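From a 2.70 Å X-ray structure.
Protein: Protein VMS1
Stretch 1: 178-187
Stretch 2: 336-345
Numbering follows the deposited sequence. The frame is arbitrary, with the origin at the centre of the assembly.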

# COMPACT_ATOMS: atom_id res chain seq x y z
N ILE A 178 8.42 -0.76 -12.02
CA ILE A 178 7.84 -0.72 -10.67
C ILE A 178 8.15 0.65 -10.05
O ILE A 178 9.22 1.21 -10.28
CB ILE A 178 8.39 -1.87 -9.80
CG1 ILE A 178 7.74 -1.87 -8.42
CG2 ILE A 178 9.89 -1.75 -9.63
CD1 ILE A 178 8.12 -3.09 -7.59
N TYR A 179 7.20 1.18 -9.28
CA TYR A 179 7.35 2.53 -8.72
C TYR A 179 8.43 2.59 -7.64
O TYR A 179 8.42 1.78 -6.70
CB TYR A 179 6.03 3.03 -8.13
CG TYR A 179 5.07 3.63 -9.11
CD1 TYR A 179 5.31 4.87 -9.67
CD2 TYR A 179 3.92 2.96 -9.48
CE1 TYR A 179 4.43 5.44 -10.57
CE2 TYR A 179 3.02 3.52 -10.39
CZ TYR A 179 3.28 4.76 -10.94
OH TYR A 179 2.40 5.33 -11.85
N LYS A 180 9.34 3.57 -7.76
CA LYS A 180 10.40 3.73 -6.77
C LYS A 180 9.85 3.97 -5.37
O LYS A 180 10.46 3.55 -4.38
CB LYS A 180 11.32 4.89 -7.17
CG LYS A 180 12.28 4.58 -8.30
CD LYS A 180 12.69 5.82 -9.07
CE LYS A 180 13.63 6.72 -8.28
NZ LYS A 180 14.23 7.76 -9.15
N SER A 181 8.71 4.66 -5.28
CA SER A 181 8.07 4.94 -4.00
C SER A 181 7.81 3.68 -3.17
O SER A 181 7.72 3.77 -1.94
CB SER A 181 6.76 5.68 -4.24
OG SER A 181 7.02 6.93 -4.82
N LEU A 182 7.66 2.52 -3.82
CA LEU A 182 7.34 1.30 -3.08
C LEU A 182 8.51 0.81 -2.24
O LEU A 182 8.30 0.07 -1.28
CB LEU A 182 6.93 0.17 -4.03
CG LEU A 182 5.50 0.04 -4.56
CD1 LEU A 182 5.35 -1.34 -5.16
CD2 LEU A 182 4.47 0.27 -3.45
N PHE A 183 9.73 1.20 -2.59
CA PHE A 183 10.92 0.75 -1.90
C PHE A 183 11.28 1.65 -0.71
O PHE A 183 10.83 2.79 -0.58
CB PHE A 183 12.11 0.68 -2.85
CG PHE A 183 11.91 -0.28 -3.99
CD1 PHE A 183 12.15 -1.63 -3.82
CD2 PHE A 183 11.45 0.16 -5.21
CE1 PHE A 183 11.94 -2.52 -4.84
CE2 PHE A 183 11.25 -0.73 -6.24
CZ PHE A 183 11.50 -2.07 -6.05
N ASN A 184 12.11 1.10 0.15
CA ASN A 184 12.62 1.79 1.32
C ASN A 184 13.95 2.42 0.95
O ASN A 184 14.88 1.72 0.54
CB ASN A 184 12.74 0.80 2.47
CG ASN A 184 13.34 1.41 3.72
OD1 ASN A 184 14.07 2.40 3.67
ND2 ASN A 184 13.06 0.79 4.86
N LYS A 185 14.05 3.75 1.09
CA LYS A 185 15.24 4.45 0.64
C LYS A 185 16.45 4.14 1.52
O LYS A 185 17.58 4.06 1.02
CB LYS A 185 14.99 5.96 0.59
CG LYS A 185 14.06 6.42 -0.52
CD LYS A 185 14.73 6.46 -1.89
CE LYS A 185 13.74 6.94 -2.95
NZ LYS A 185 14.33 7.20 -4.30
N ARG A 186 16.25 3.98 2.82
CA ARG A 186 17.38 3.73 3.71
C ARG A 186 17.79 2.26 3.75
O ARG A 186 18.53 1.85 4.67
CB ARG A 186 17.07 4.25 5.13
CG ARG A 186 17.90 5.47 5.54
CD ARG A 186 17.24 6.26 6.67
NE ARG A 186 16.28 7.25 6.17
CZ ARG A 186 15.18 7.62 6.82
NH1 ARG A 186 14.87 7.07 7.99
NH2 ARG A 186 14.37 8.54 6.28
N SER A 187 17.36 1.48 2.76
CA SER A 187 17.60 0.05 2.75
C SER A 187 18.88 -0.29 2.01
O SER A 187 19.18 0.28 0.96
CB SER A 187 16.44 -0.70 2.10
OG SER A 187 16.67 -2.09 2.20
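Stretch 2 (336-345) DERIKSFPFT

Stretch 1 leaves a strand at Tyr179, makes a 3-10 segment from Lys180 to Leu182 and ends in a type I turn from Asn184 to Ser187. Stretch 2 opens with its own type I turn, Asp336 to Ile339, runs as strand through Ile339 and Lys340, then continues through Phe342 to Thr345 without helix. The two run in opposite directions: CA of Ser181 lies 6.9 Å from CA of Pro343, CA of Asn184 7.7 Å from CA of Arg338, and CA of Lys185 8.0 Å from CA of Glu337. No backbone hydrogen bond joins them; side chains of stretch 2 reach both backbone and side chains of stretch 1.

At the centre, Lys340 reaches across almost fully extended (m, t, t, t), and its NZ donates to Ser181 O at 2.6 Å and to Phe183 O at 2.7 Å, so one ammonium serves two carbonyls where the 3-10 turn ends. Toward Thr345 the contact turns apolar: Pro343 CG packs over a face of the Tyr179 ring, 3.3 Å from CD1, and the Phe344 ring meets that ring obliquely, centroids 5.2 Å apart. At the other end Glu337 addresses the second turn. Its OE2 accepts a weak bond from Arg186 N at 3.1 Å, while OE1 lies over the guanidinium, 3.2 Å from Arg186 NH1, a salt bridge of charges alone.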

# COMPACT_ATOMS: atom_id res chain seq x y z
N ASP A 336 8.73 11.05 8.86
CA ASP A 336 8.68 9.60 8.94
C ASP A 336 8.86 9.10 7.51
O ASP A 336 7.95 9.27 6.67
CB ASP A 336 7.37 9.14 9.58
CG ASP A 336 7.18 7.60 9.59
OD1 ASP A 336 7.55 6.89 8.62
OD2 ASP A 336 6.59 7.10 10.57
N GLU A 337 10.04 8.54 7.22
CA GLU A 337 10.41 8.02 5.90
C GLU A 337 9.29 7.27 5.19
O GLU A 337 9.13 7.40 3.97
CB GLU A 337 11.62 7.11 6.04
CG GLU A 337 12.00 6.34 4.76
CD GLU A 337 13.42 5.78 4.80
OE1 GLU A 337 13.76 5.07 5.78
OE2 GLU A 337 14.20 6.06 3.86
N ARG A 338 8.49 6.50 5.94
CA ARG A 338 7.39 5.74 5.35
C ARG A 338 6.34 6.64 4.69
O ARG A 338 5.59 6.16 3.83
CB ARG A 338 6.71 4.88 6.41
CG ARG A 338 7.62 3.86 7.02
CD ARG A 338 6.93 3.17 8.18
NE ARG A 338 6.51 4.17 9.15
CZ ARG A 338 5.55 3.97 10.03
NH1 ARG A 338 4.92 2.80 10.04
NH2 ARG A 338 5.21 4.93 10.88
N ILE A 339 6.26 7.90 5.09
CA ILE A 339 5.22 8.79 4.59
C ILE A 339 5.64 9.32 3.23
O ILE A 339 6.69 9.95 3.09
CB ILE A 339 4.95 9.93 5.59
CG1 ILE A 339 4.41 9.35 6.89
CG2 ILE A 339 4.00 10.91 4.99
CD1 ILE A 339 4.02 10.35 7.91
N LYS A 340 4.81 9.07 2.22
CA LYS A 340 5.20 9.32 0.84
C LYS A 340 4.01 9.81 0.03
O LYS A 340 2.88 9.38 0.24
CB LYS A 340 5.77 8.06 0.19
CG LYS A 340 6.94 7.45 0.93
CD LYS A 340 7.25 6.10 0.34
CE LYS A 340 8.33 5.41 1.11
NZ LYS A 340 8.76 4.21 0.37
N SER A 341 4.30 10.69 -0.93
CA SER A 341 3.31 11.02 -1.94
C SER A 341 2.94 9.81 -2.78
O SER A 341 3.69 8.83 -2.88
CB SER A 341 3.83 12.12 -2.85
OG SER A 341 3.82 13.34 -2.17
N PHE A 342 1.78 9.89 -3.39
CA PHE A 342 1.45 9.00 -4.50
C PHE A 342 2.23 9.44 -5.74
O PHE A 342 2.14 10.61 -6.13
CB PHE A 342 -0.05 9.03 -4.80
CG PHE A 342 -0.90 8.34 -3.77
CD1 PHE A 342 -1.20 6.99 -3.89
CD2 PHE A 342 -1.44 9.05 -2.70
CE1 PHE A 342 -2.02 6.35 -2.98
CE2 PHE A 342 -2.26 8.41 -1.76
CZ PHE A 342 -2.56 7.06 -1.91
N PRO A 343 2.98 8.56 -6.39
CA PRO A 343 3.76 8.97 -7.57
C PRO A 343 2.93 9.16 -8.83
O PRO A 343 3.44 9.03 -9.95
CB PRO A 343 4.78 7.84 -7.72
CG PRO A 343 4.08 6.66 -7.17
CD PRO A 343 3.27 7.16 -6.00
N PHE A 344 1.65 9.48 -8.69
CA PHE A 344 0.79 9.71 -9.84
C PHE A 344 -0.42 10.50 -9.36
O PHE A 344 -0.81 10.40 -8.20
CB PHE A 344 0.34 8.40 -10.48
CG PHE A 344 0.03 7.35 -9.47
CD1 PHE A 344 -1.18 7.36 -8.80
CD2 PHE A 344 0.97 6.39 -9.15
CE1 PHE A 344 -1.46 6.41 -7.84
CE2 PHE A 344 0.70 5.43 -8.20
CZ PHE A 344 -0.52 5.44 -7.54
N THR A 345 -1.01 11.28 -10.26
CA THR A 345 -2.19 12.03 -9.87
C THR A 345 -3.33 11.09 -9.52
O THR A 345 -3.41 9.95 -9.99
CB THR A 345 -2.64 12.98 -10.97
OG1 THR A 345 -3.03 12.22 -12.11
CG2 THR A 345 -1.50 13.91 -11.34